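Novel antigen receptor (Ginglymostoma cirratum, PDB 4Q97) is a shark antibody heavy chain that probably recognises antigen through its variable domain, represented here by its constant domain C1, a small immunoglobulin beta sandwich. Local coordinates at residues 30-35 and 72-77; 13-18 and 90-95; 38-43 and 94-99. All coordinates share one frame; numbering follows the deposited sequence.

Contact 1 (30-35 and 72-77)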
ATOM      1  N   GLN A  30       0.596  11.079   1.137  1.00 27.24           N
ATOM      2  CA  GLN A  30       0.125   9.727   1.424  1.00 27.42           C
ATOM      3  C   GLN A  30       1.262   8.841   1.913  1.00 25.39           C
ATOM      4  O   GLN A  30       2.308   8.719   1.260  1.00 24.32           O
ATOM      5  CB  GLN A  30      -0.547   9.111   0.189  1.00 30.67           C
ATOM      6  CG  GLN A  30      -1.314   7.817   0.445  1.00 34.58           C
ATOM      7  CD  GLN A  30      -2.769   8.038   0.823  1.00 39.57           C
ATOM      8  OE1 GLN A  30      -3.178   9.158   1.165  1.00 46.63           O
ATOM      9  NE2 GLN A  30      -3.556   6.963   0.759  1.00 45.85           N
ATOM     10  N   LEU A  31       1.046   8.245   3.080  1.00 23.88           N
ATOM     11  CA  LEU A  31       1.971   7.276   3.646  1.00 22.16           C
ATOM     12  C   LEU A  31       1.306   5.915   3.673  1.00 22.34           C
ATOM     13  O   LEU A  31       0.130   5.798   4.014  1.00 22.28           O
ATOM     14  CB  LEU A  31       2.399   7.674   5.057  1.00 22.58           C
ATOM     15  CG  LEU A  31       3.109   9.009   5.264  1.00 24.98           C
ATOM     16  CD1 LEU A  31       3.639   9.083   6.685  1.00 26.54           C
ATOM     17  CD2 LEU A  31       4.240   9.210   4.270  1.00 26.34           C
ATOM     18  N   VAL A  32       2.065   4.892   3.298  1.00 24.28           N
ATOM     19  CA  VAL A  32       1.571   3.527   3.305  1.00 24.69           C
ATOM     20  C   VAL A  32       2.401   2.697   4.277  1.00 23.79           C
ATOM     21  O   VAL A  32       3.619   2.562   4.119  1.00 23.70           O
ATOM     22  CB  VAL A  32       1.611   2.885   1.898  1.00 26.87           C
ATOM     23  CG1 VAL A  32       1.140   1.436   1.951  1.00 27.07           C
ATOM     24  CG2 VAL A  32       0.757   3.676   0.919  1.00 27.64           C
ATOM     25  N   CYS A  33       1.738   2.153   5.289  1.00 22.60           N
ATOM     26  CA  CYS A  33       2.375   1.155   6.132  1.00 22.14           C
ATOM     27  C   CYS A  33       2.022  -0.233   5.598  1.00 20.65           C
ATOM     28  O   CYS A  33       0.948  -0.768   5.876  1.00 21.69           O
ATOM     29  CB  CYS A  33       1.963   1.326   7.595  1.00 24.24           C
ATOM     30  SG  CYS A  33       2.792   0.207   8.741  1.00 25.99           S
ATOM     31  N   LEU A  34       2.931  -0.793   4.806  1.00 19.26           N
ATOM     32  CA  LEU A  34       2.756  -2.130   4.267  1.00 16.82           C
ATOM     33  C   LEU A  34       3.172  -3.202   5.255  1.00 16.28           C
ATOM     34  O   LEU A  34       4.305  -3.204   5.736  1.00 16.98           O
ATOM     35  CB  LEU A  34       3.547  -2.315   2.981  1.00 17.25           C
ATOM     36  CG  LEU A  34       3.048  -3.539   2.232  1.00 18.33           C
ATOM     37  CD1 LEU A  34       1.613  -3.324   1.773  1.00 20.07           C
ATOM     38  CD2 LEU A  34       3.966  -3.800   1.064  1.00 22.07           C
ATOM     39  N   ILE A  35       2.242  -4.113   5.528  1.00 16.25           N
ATOM     40  CA  ILE A  35       2.423  -5.209   6.472  1.00 16.03           C
ATOM     41  C   ILE A  35       2.106  -6.523   5.751  1.00 16.51           C
ATOM     42  O   ILE A  35       0.938  -6.838   5.515  1.00 17.32           O
ATOM     43  CB  ILE A  35       1.452  -5.080   7.665  1.00 16.25           C
ATOM     44  CG1 ILE A  35       1.469  -3.663   8.247  1.00 16.39           C
ATOM     45  CG2 ILE A  35       1.786  -6.121   8.724  1.00 17.17           C
ATOM     46  CD1 ILE A  35       0.259  -3.332   9.104  1.00 18.58           C
ATOM     47  N   SER A  72      -1.265 -10.110   3.654  1.00 31.30           N
ATOM     48  CA  SER A  72      -0.755  -8.762   3.482  1.00 28.23           C
ATOM     49  C   SER A  72      -1.897  -7.786   3.689  1.00 28.01           C
ATOM     50  O   SER A  72      -3.044  -8.074   3.341  1.00 28.76           O
ATOM     51  CB  SER A  72      -0.171  -8.573   2.085  1.00 27.57           C
ATOM     52  OG  SER A  72       0.957  -9.404   1.876  1.00 28.53           O
ATOM     53  N   CYS A  73      -1.586  -6.639   4.276  1.00 25.14           N
ATOM     54  CA  CYS A  73      -2.543  -5.547   4.329  1.00 24.88           C
ATOM     55  C   CYS A  73      -1.780  -4.242   4.296  1.00 23.73           C
ATOM     56  O   CYS A  73      -0.558  -4.229   4.459  1.00 22.99           O
ATOM     57  CB  CYS A  73      -3.451  -5.647   5.560  1.00 26.74           C
ATOM     58  SG  CYS A  73      -2.726  -5.102   7.118  1.00 27.90           S
ATOM     59  N   ALA A  74      -2.498  -3.149   4.061  1.00 24.11           N
ATOM     60  CA  ALA A  74      -1.884  -1.830   4.045  1.00 24.17           C
ATOM     61  C   ALA A  74      -2.634  -0.905   4.990  1.00 26.03           C
ATOM     62  O   ALA A  74      -3.869  -0.939   5.061  1.00 27.64           O
ATOM     63  CB  ALA A  74      -1.871  -1.265   2.633  1.00 21.38           C
ATOM     64  N   SER A  75      -1.881  -0.101   5.735  1.00 25.79           N
ATOM     65  CA  SER A  75      -2.464   0.961   6.543  1.00 26.42           C
ATOM     66  C   SER A  75      -2.152   2.304   5.898  1.00 28.11           C
ATOM     67  O   SER A  75      -0.984   2.648   5.683  1.00 33.32           O
ATOM     68  CB  SER A  75      -1.954   0.915   7.983  1.00 26.36           C
ATOM     69  OG  SER A  75      -2.686   1.820   8.794  1.00 26.51           O
ATOM     70  N   LEU A  76      -3.206   3.056   5.596  1.00 28.24           N
ATOM     71  CA  LEU A  76      -3.101   4.273   4.800  1.00 28.93           C
ATOM     72  C   LEU A  76      -3.333   5.541   5.612  1.00 30.35           C
ATOM     73  O   LEU A  76      -4.410   5.735   6.175  1.00 30.34           O
ATOM     74  CB  LEU A  76      -4.104   4.217   3.649  1.00 29.08           C
ATOM     75  CG  LEU A  76      -3.731   3.295   2.496  1.00 31.16           C
ATOM     76  CD1 LEU A  76      -4.960   2.869   1.707  1.00 28.34           C
ATOM     77  CD2 LEU A  76      -2.725   4.011   1.612  1.00 33.70           C
ATOM     78  N   LEU A  77      -2.318   6.400   5.657  1.00 29.84           N
ATOM     79  CA  LEU A  77      -2.420   7.676   6.346  1.00 32.04           C
ATOM     80  C   LEU A  77      -2.202   8.840   5.388  1.00 34.64           C
ATOM     81  O   LEU A  77      -1.199   8.887   4.662  1.00 33.99           O
ATOM     82  CB  LEU A  77      -1.436   7.749   7.520  1.00 31.21           C
ATOM     83  CG  LEU A  77      -1.269   9.093   8.247  1.00 32.16           C
ATOM     84  CD1 LEU A  77      -2.483   9.437   9.100  1.00 34.45           C
ATOM     85  CD2 LEU A  77      -0.012   9.092   9.102  1.00 33.27           C
TER
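L31, C33 and I35 pair with L77, S75 and C73 in three antiparallel hydrogen-bonded pairs, and this backbone ladder is the tight part of the contact. Each pair is closed by two bonds, six in all; the shortest include L31 N to L77 O and C33 N to S75 O, both 2.8 Å. Between them, V32 and L34 face L76 and A74 as non-hydrogen-bonded pairs. A further close cluster lies at the Q30 end. Q30 CG sits anti to its backbone N (chi1 -169°) and the chain bends at chi2, which sets CD; Q30 NE2 lies 3.2 Å from L76 CD2, a packing contact of the amide against a methyl. L76 CD2 also touches V32 CG2 at 3.6 Å, these two side chains lying side by side and pointing the same way.

These are strands B and E of the immunoglobulin fold, central in the four-stranded sheet of the C1-set sandwich. The other face, carrying L31, C33, I35, C73, S75 and L77, looks into the sandwich. Its L31 CD1 and L77 CD2, 4.4 Å apart, make the loosest of the side-chain pairs, whereas I35 CD1 meets C73 SG at 4.0 Å; W47 and V45 of the opposite sheet fill in against this row. S75 OG is held by T60 OG1 and W47 NE1. Nor is the face with V32, L34, A74 and L76 a solvent side: A74 CB lies 4.1 Å from both V32 CG1 and L34 CD1, and L34 and L76 of the second subunit pack over it.

Contact 2 (13-18 and 90-95)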
ATOM      1  N   VAL A  13       7.372  -5.328   7.549  1.00 19.96           N
ATOM      2  CA  VAL A  13       6.818  -3.991   7.701  1.00 18.11           C
ATOM      3  C   VAL A  13       7.625  -2.997   6.884  1.00 19.56           C
ATOM      4  O   VAL A  13       8.851  -2.956   6.960  1.00 21.45           O
ATOM      5  CB  VAL A  13       6.824  -3.560   9.182  1.00 17.05           C
ATOM      6  CG1 VAL A  13       6.429  -2.093   9.335  1.00 16.94           C
ATOM      7  CG2 VAL A  13       5.906  -4.466   9.985  1.00 17.90           C
ATOM      8  N   SER A  14       6.926  -2.194   6.101  1.00 21.45           N
ATOM      9  CA  SER A  14       7.585  -1.257   5.228  1.00 24.00           C
ATOM     10  C   SER A  14       6.720  -0.004   5.103  1.00 24.96           C
ATOM     11  O   SER A  14       5.536  -0.077   4.751  1.00 26.35           O
ATOM     12  CB  SER A  14       7.837  -1.943   3.889  1.00 26.33           C
ATOM     13  OG  SER A  14       8.198  -1.034   2.878  1.00 31.03           O
ATOM     14  N   LEU A  15       7.315   1.135   5.454  1.00 24.28           N
ATOM     15  CA  LEU A  15       6.642   2.422   5.377  1.00 24.57           C
ATOM     16  C   LEU A  15       7.091   3.164   4.123  1.00 23.25           C
ATOM     17  O   LEU A  15       8.293   3.326   3.876  1.00 26.77           O
ATOM     18  CB  LEU A  15       6.945   3.270   6.609  1.00 26.92           C
ATOM     19  CG  LEU A  15       5.825   4.244   6.945  1.00 27.44           C
ATOM     20  CD1 LEU A  15       5.192   3.917   8.272  1.00 30.24           C
ATOM     21  CD2 LEU A  15       6.333   5.659   7.006  1.00 29.95           C
ATOM     22  N   LEU A  16       6.120   3.602   3.329  1.00 21.05           N
ATOM     23  CA  LEU A  16       6.413   4.235   2.049  1.00 20.74           C
ATOM     24  C   LEU A  16       5.651   5.547   1.907  1.00 19.62           C
ATOM     25  O   LEU A  16       4.538   5.686   2.417  1.00 16.59           O
ATOM     26  CB  LEU A  16       6.063   3.293   0.888  1.00 21.13           C
ATOM     27  CG  LEU A  16       6.468   1.825   1.035  1.00 22.11           C
ATOM     28  CD1 LEU A  16       5.745   0.942   0.023  1.00 22.73           C
ATOM     29  CD2 LEU A  16       7.979   1.660   0.940  1.00 23.89           C
ATOM     30  N   HIS A  17       6.257   6.501   1.207  1.00 22.36           N
ATOM     31  CA  HIS A  17       5.619   7.791   0.976  1.00 25.71           C
ATOM     32  C   HIS A  17       5.414   8.024  -0.513  1.00 28.05           C
ATOM     33  O   HIS A  17       6.198   7.553  -1.338  1.00 30.00           O
ATOM     34  CB  HIS A  17       6.457   8.924   1.578  1.00 28.07           C
ATOM     35  CG  HIS A  17       7.512   9.455   0.655  1.00 33.99           C
ATOM     36  ND1 HIS A  17       8.483   8.655   0.091  1.00 37.95           N
ATOM     37  CD2 HIS A  17       7.742  10.707   0.193  1.00 36.69           C
ATOM     38  CE1 HIS A  17       9.261   9.388  -0.684  1.00 40.30           C
ATOM     39  NE2 HIS A  17       8.838  10.639  -0.632  1.00 39.48           N
ATOM     40  N   SER A  18       4.346   8.733  -0.848  1.00 30.59           N
ATOM     41  CA  SER A  18       4.208   9.306  -2.181  1.00 33.40           C
ATOM     42  C   SER A  18       3.713  10.739  -2.077  1.00 34.40           C
ATOM     43  O   SER A  18       2.791  11.039  -1.310  1.00 31.24           O
ATOM     44  CB  SER A  18       3.274   8.475  -3.064  1.00 33.76           C
ATOM     45  OG  SER A  18       1.966   8.421  -2.522  1.00 34.56           O
ATOM     46  N   TYR A  90       7.120  10.312  11.073  1.00 42.35           N
ATOM     47  CA  TYR A  90       5.963   9.455  11.185  1.00 39.63           C
ATOM     48  C   TYR A  90       6.414   8.011  11.275  1.00 34.30           C
ATOM     49  O   TYR A  90       7.316   7.579  10.552  1.00 32.43           O
ATOM     50  CB  TYR A  90       5.024   9.662  10.004  1.00 42.18           C
ATOM     51  CG  TYR A  90       4.392  11.033   9.970  1.00 44.47           C
ATOM     52  CD1 TYR A  90       3.190  11.281  10.627  1.00 48.10           C
ATOM     53  CD2 TYR A  90       4.997  12.084   9.284  1.00 42.42           C
ATOM     54  CE1 TYR A  90       2.604  12.534  10.599  1.00 50.95           C
ATOM     55  CE2 TYR A  90       4.420  13.343   9.252  1.00 45.12           C
ATOM     56  CZ  TYR A  90       3.224  13.561   9.911  1.00 50.49           C
ATOM     57  OH  TYR A  90       2.639  14.806   9.886  1.00 54.04           O
ATOM     58  N   SER A  91       5.794   7.281  12.191  1.00 31.38           N
ATOM     59  CA  SER A  91       6.068   5.867  12.363  1.00 30.64           C
ATOM     60  C   SER A  91       4.754   5.105  12.445  1.00 28.76           C
ATOM     61  O   SER A  91       3.778   5.603  13.005  1.00 28.43           O
ATOM     62  CB  SER A  91       6.914   5.630  13.622  1.00 31.30           C
ATOM     63  OG  SER A  91       6.228   6.029  14.804  1.00 32.54           O
ATOM     64  N   CYS A  92       4.720   3.920  11.841  1.00 28.15           N
ATOM     65  CA  CYS A  92       3.685   2.944  12.142  1.00 28.44           C
ATOM     66  C   CYS A  92       4.323   1.807  12.934  1.00 30.07           C
ATOM     67  O   CYS A  92       5.513   1.491  12.772  1.00 26.75           O
ATOM     68  CB  CYS A  92       2.988   2.414  10.877  1.00 29.22           C
ATOM     69  SG  CYS A  92       4.043   1.385   9.835  1.00 29.30           S
ATOM     70  N   GLN A  93       3.513   1.209  13.797  1.00 32.91           N
ATOM     71  CA  GLN A  93       3.954   0.169  14.697  1.00 34.49           C
ATOM     72  C   GLN A  93       3.032  -1.032  14.501  1.00 35.25           C
ATOM     73  O   GLN A  93       1.805  -0.890  14.501  1.00 34.51           O
ATOM     74  CB  GLN A  93       3.931   0.695  16.136  1.00 40.07           C
ATOM     75  CG  GLN A  93       4.567  -0.224  17.168  1.00 47.47           C
ATOM     76  CD  GLN A  93       5.502   0.501  18.127  1.00 54.03           C
ATOM     77  OE1 GLN A  93       5.343   1.691  18.402  1.00 55.35           O
ATOM     78  NE2 GLN A  93       6.489  -0.225  18.642  1.00 49.91           N
ATOM     79  N   VAL A  94       3.634  -2.204  14.307  1.00 33.01           N
ATOM     80  CA  VAL A  94       2.886  -3.433  14.036  1.00 30.62           C
ATOM     81  C   VAL A  94       3.113  -4.502  15.113  1.00 30.74           C
ATOM     82  O   VAL A  94       4.253  -4.889  15.401  1.00 30.94           O
ATOM     83  CB  VAL A  94       3.221  -4.022  12.648  1.00 29.57           C
ATOM     84  CG1 VAL A  94       2.259  -5.159  12.317  1.00 26.92           C
ATOM     85  CG2 VAL A  94       3.168  -2.942  11.570  1.00 28.61           C
ATOM     86  N   SER A  95       2.013  -4.977  15.692  1.00 30.50           N
ATOM     87  CA  SER A  95       2.053  -5.990  16.739  1.00 33.22           C
ATOM     88  C   SER A  95       1.471  -7.308  16.273  1.00 30.53           C
ATOM     89  O   SER A  95       0.406  -7.345  15.658  1.00 27.17           O
ATOM     90  CB  SER A  95       1.307  -5.519  17.989  1.00 38.82           C
ATOM     91  OG  SER A  95       2.178  -5.469  19.103  1.00 44.74           O
TER
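V13 and L15 reach across the interior of the domain to V94 and C92, and the meeting is almost wholly apolar. V13 and V94 come tip to tip: V13 CG2 stands 3.5 Å from V94 CG2, with V13 CG1 close behind at 4.0 Å from that same V94 CG2. Further along, L15 sends CD1 onto the sulfur of C92, at 3.2 Å from SG, which is tight packing for a methyl against sulfur. V13 CG1 is a second apolar neighbour of C92 SG, at 4.2 Å. The L15 chi2 of 115° lies well away from a staggered value, so this leucine looks somewhat strained. Its other methyl, CD2, is 4.2 Å from Y90 O.

The covalent element is the disulfide from C92 SG to C33 SG, which ties together the two sheets of the immunoglobulin sandwich. C92 chi1 of 69° places SG between the backbone N and the carbonyl carbon.

No hydrogen bond crosses between the segments. Their axes come within 8.2 Å at closest, at 153°, too far for backbone bonding, and each strand spends its backbone polarity within its own sheet: S14 and L16 pair with L34 and V32, Y90 with I107. The Y90 ring leads away from 13-18, and its OH bonds to E83 O. I107 beside L15, and P11 and I43 beside V94, continue the apolar filling. With no directional bond across the gap, strands A and F meet through shape and burial alone; the disulfide ties strand F to strand B, which is hydrogen-bonded to strand A.

Contact 3 (38-43 and 94-99)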
ATOM      1  N   TYR A  38       2.666 -12.253   7.276  1.00 21.42           N
ATOM      2  CA  TYR A  38       2.385 -12.672   8.639  1.00 22.39           C
ATOM      3  C   TYR A  38       1.299 -13.743   8.697  1.00 24.32           C
ATOM      4  O   TYR A  38       0.355 -13.748   7.897  1.00 27.62           O
ATOM      5  CB  TYR A  38       2.027 -11.468   9.519  1.00 23.02           C
ATOM      6  CG  TYR A  38       0.810 -10.701   9.059  1.00 23.87           C
ATOM      7  CD1 TYR A  38      -0.443 -10.966   9.598  1.00 25.69           C
ATOM      8  CD2 TYR A  38       0.910  -9.705   8.087  1.00 24.63           C
ATOM      9  CE1 TYR A  38      -1.566 -10.270   9.178  1.00 27.59           C
ATOM     10  CE2 TYR A  38      -0.211  -9.003   7.661  1.00 26.10           C
ATOM     11  CZ  TYR A  38      -1.445  -9.294   8.207  1.00 27.17           C
ATOM     12  OH  TYR A  38      -2.565  -8.608   7.799  1.00 29.29           O
ATOM     13  N   TYR A  39       1.467 -14.659   9.645  1.00 25.75           N
ATOM     14  CA  TYR A  39       0.495 -15.704   9.933  1.00 27.82           C
ATOM     15  C   TYR A  39       0.557 -15.977  11.435  1.00 30.17           C
ATOM     16  O   TYR A  39       1.657 -16.106  11.980  1.00 30.01           O
ATOM     17  CB  TYR A  39       0.817 -16.987   9.158  1.00 27.85           C
ATOM     18  CG  TYR A  39      -0.257 -18.042   9.292  1.00 28.53           C
ATOM     19  CD1 TYR A  39      -1.281 -18.135   8.356  1.00 30.34           C
ATOM     20  CD2 TYR A  39      -0.267 -18.928  10.370  1.00 29.14           C
ATOM     21  CE1 TYR A  39      -2.278 -19.085   8.480  1.00 33.41           C
ATOM     22  CE2 TYR A  39      -1.266 -19.879  10.506  1.00 32.02           C
ATOM     23  CZ  TYR A  39      -2.267 -19.952   9.553  1.00 33.73           C
ATOM     24  OH  TYR A  39      -3.261 -20.894   9.660  1.00 37.13           O
ATOM     25  N   PRO A  40      -0.607 -16.041  12.122  1.00 31.11           N
ATOM     26  CA  PRO A  40      -2.000 -15.803  11.710  1.00 33.42           C
ATOM     27  C   PRO A  40      -2.271 -14.338  11.353  1.00 35.60           C
ATOM     28  O   PRO A  40      -1.346 -13.526  11.346  1.00 36.69           O
ATOM     29  CB  PRO A  40      -2.805 -16.189  12.960  1.00 34.01           C
ATOM     30  CG  PRO A  40      -1.908 -17.077  13.744  1.00 31.63           C
ATOM     31  CD  PRO A  40      -0.544 -16.508  13.518  1.00 31.42           C
ATOM     32  N   GLU A  41      -3.528 -14.009  11.062  1.00 37.85           N
ATOM     33  CA  GLU A  41      -3.903 -12.656  10.639  1.00 40.84           C
ATOM     34  C   GLU A  41      -3.797 -11.588  11.745  1.00 39.64           C
ATOM     35  O   GLU A  41      -3.388 -10.464  11.475  1.00 41.59           O
ATOM     36  CB  GLU A  41      -5.298 -12.658   9.996  1.00 44.52           C
ATOM     37  CG  GLU A  41      -6.440 -12.966  10.947  1.00 48.40           C
ATOM     38  CD  GLU A  41      -7.436 -13.943  10.355  1.00 52.60           C
ATOM     39  OE1 GLU A  41      -7.438 -15.111  10.797  1.00 56.94           O
ATOM     40  OE2 GLU A  41      -8.202 -13.553   9.446  1.00 51.74           O
ATOM     41  N   ASN A  42      -4.161 -11.954  12.974  1.00 39.94           N
ATOM     42  CA  ASN A  42      -4.124 -11.056  14.137  1.00 39.05           C
ATOM     43  C   ASN A  42      -2.942 -10.093  14.237  1.00 34.94           C
ATOM     44  O   ASN A  42      -1.836 -10.488  14.604  1.00 34.68           O
ATOM     45  CB  ASN A  42      -4.225 -11.864  15.433  1.00 45.92           C
ATOM     46  CG  ASN A  42      -5.615 -11.828  16.036  1.00 57.39           C
ATOM     47  OD1 ASN A  42      -5.789 -11.451  17.198  1.00 61.55           O
ATOM     48  ND2 ASN A  42      -6.615 -12.208  15.247  1.00 58.27           N
ATOM     49  N   ILE A  43      -3.196  -8.827  13.920  1.00 34.39           N
ATOM     50  CA  ILE A  43      -2.212  -7.760  14.097  1.00 34.52           C
ATOM     51  C   ILE A  43      -2.833  -6.519  14.732  1.00 36.50           C
ATOM     52  O   ILE A  43      -4.045  -6.301  14.632  1.00 37.93           O
ATOM     53  CB  ILE A  43      -1.548  -7.354  12.761  1.00 33.52           C
ATOM     54  CG1 ILE A  43      -2.596  -7.288  11.641  1.00 31.75           C
ATOM     55  CG2 ILE A  43      -0.401  -8.305  12.417  1.00 33.15           C
ATOM     56  CD1 ILE A  43      -2.101  -6.665  10.354  1.00 31.26           C
ATOM     57  N   VAL A  94       3.634  -2.204  14.307  1.00 33.01           N
ATOM     58  CA  VAL A  94       2.886  -3.433  14.036  1.00 30.62           C
ATOM     59  C   VAL A  94       3.113  -4.502  15.113  1.00 30.74           C
ATOM     60  O   VAL A  94       4.253  -4.889  15.401  1.00 30.94           O
ATOM     61  CB  VAL A  94       3.221  -4.022  12.648  1.00 29.57           C
ATOM     62  CG1 VAL A  94       2.259  -5.159  12.317  1.00 26.92           C
ATOM     63  CG2 VAL A  94       3.168  -2.942  11.570  1.00 28.61           C
ATOM     64  N   SER A  95       2.013  -4.977  15.692  1.00 30.50           N
ATOM     65  CA  SER A  95       2.053  -5.990  16.739  1.00 33.22           C
ATOM     66  C   SER A  95       1.471  -7.308  16.273  1.00 30.53           C
ATOM     67  O   SER A  95       0.406  -7.345  15.658  1.00 27.17           O
ATOM     68  CB  SER A  95       1.307  -5.519  17.989  1.00 38.82           C
ATOM     69  OG  SER A  95       2.178  -5.469  19.103  1.00 44.74           O
ATOM     70  N   HIS A  96       2.182  -8.386  16.588  1.00 29.50           N
ATOM     71  CA  HIS A  96       1.782  -9.731  16.211  1.00 29.24           C
ATOM     72  C   HIS A  96       2.030 -10.642  17.406  1.00 31.40           C
ATOM     73  O   HIS A  96       3.145 -11.115  17.624  1.00 29.78           O
ATOM     74  CB  HIS A  96       2.567 -10.183  14.974  1.00 26.46           C
ATOM     75  CG  HIS A  96       2.027 -11.421  14.326  1.00 25.75           C
ATOM     76  ND1 HIS A  96       0.733 -11.516  13.862  1.00 25.34           N
ATOM     77  CD2 HIS A  96       2.614 -12.607  14.045  1.00 24.80           C
ATOM     78  CE1 HIS A  96       0.545 -12.713  13.337  1.00 25.58           C
ATOM     79  NE2 HIS A  96       1.672 -13.393  13.434  1.00 24.38           N
ATOM     80  N   SER A  97       0.979 -10.860  18.193  1.00 38.75           N
ATOM     81  CA  SER A  97       1.078 -11.638  19.428  1.00 44.25           C
ATOM     82  C   SER A  97       1.618 -13.047  19.211  1.00 42.91           C
ATOM     83  O   SER A  97       2.476 -13.504  19.968  1.00 50.01           O
ATOM     84  CB  SER A  97      -0.276 -11.712  20.131  1.00 46.97           C
ATOM     85  OG  SER A  97      -0.172 -12.450  21.337  1.00 51.84           O
ATOM     86  N   ALA A  98       1.124 -13.723  18.174  1.00 37.63           N
ATOM     87  CA  ALA A  98       1.457 -15.127  17.930  1.00 35.96           C
ATOM     88  C   ALA A  98       2.959 -15.356  17.759  1.00 34.58           C
ATOM     89  O   ALA A  98       3.462 -16.453  18.003  1.00 37.14           O
ATOM     90  CB  ALA A  98       0.692 -15.655  16.728  1.00 34.09           C
ATOM     91  N   THR A  99       3.662 -14.306  17.348  1.00 31.43           N
ATOM     92  CA  THR A  99       5.106 -14.352  17.157  1.00 29.06           C
ATOM     93  C   THR A  99       5.826 -13.509  18.218  1.00 30.03           C
ATOM     94  O   THR A  99       7.055 -13.401  18.201  1.00 27.60           O
ATOM     95  CB  THR A  99       5.493 -13.896  15.729  1.00 28.63           C
ATOM     96  OG1 THR A  99       6.891 -14.095  15.514  1.00 31.91           O
ATOM     97  CG2 THR A  99       5.180 -12.429  15.518  1.00 26.41           C
TER
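H96 plugs its imidazole into the turn formed by Y38 to I43, where both ring nitrogens are bonded to main-chain carbonyls. H96 NE2 donates to Y39 O at 3.1 Å, the acceptor lying in the ring plane although the donor stands above the carbonyl plane. H96 ND1 donates to N42 O at 2.9 Å, a more bent bond (140° at the hydrogen). This histidine closes the Y-x-C-x-V-x-H motif of C1-set domains, running here from Y90 through C92 and V94, and it joins the F-G end of the domain to the B-C loop. Two donating nitrogens would suit a doubly protonated, cationic ring, though such a charge is inferred.

H96 CG lies anti to its backbone N (chi1 -167°), and the H96 and P40 side chains cross at about a right angle, H96 NE2 coming 3.8 Å from P40 CD. I43 CG2 packs 3.7 Å from H96 ND1. The Y38 ring presents its edge toward the H96 face in an offset edge-to-face pair, planes at 70°.

Behind this first shell, the cis peptide before P40 shapes the loop that offers Y39 O. A CA-H...O contact of 3.1 Å from I43 CA to S95 O and a backbone bond from S95 to A44 run alongside at the loop's exit, and P11 packs against H96. On the 3-10 turn, T99 N bonds to H96 O; from there A98 CB touches P40 CD at 3.5 Å.

Contacts 1 and 2 lie in the core, each centred about 4 Å from the chain centre and about 7 Å from each other, while contact 3 sits about 13 Å out at one end of the sandwich and is partly exposed. Their chemistry follows: in-sheet backbone bonding in contact 1, apolar cross-sheet packing in contact 2, and side-chain-to-carbonyl bonds from the end of strand 89-96 to the 38-43 loop in contact 3. The C33–C92 disulfide joins the first two, and L34 N probably bonds to S14 O between them. Contacts 2 and 3 share strand 89-96. C73 SG packs against Y38 OH and I43 CD1, linking contact 1 to contact 3; the second subunit touches only contacts 1 and 2.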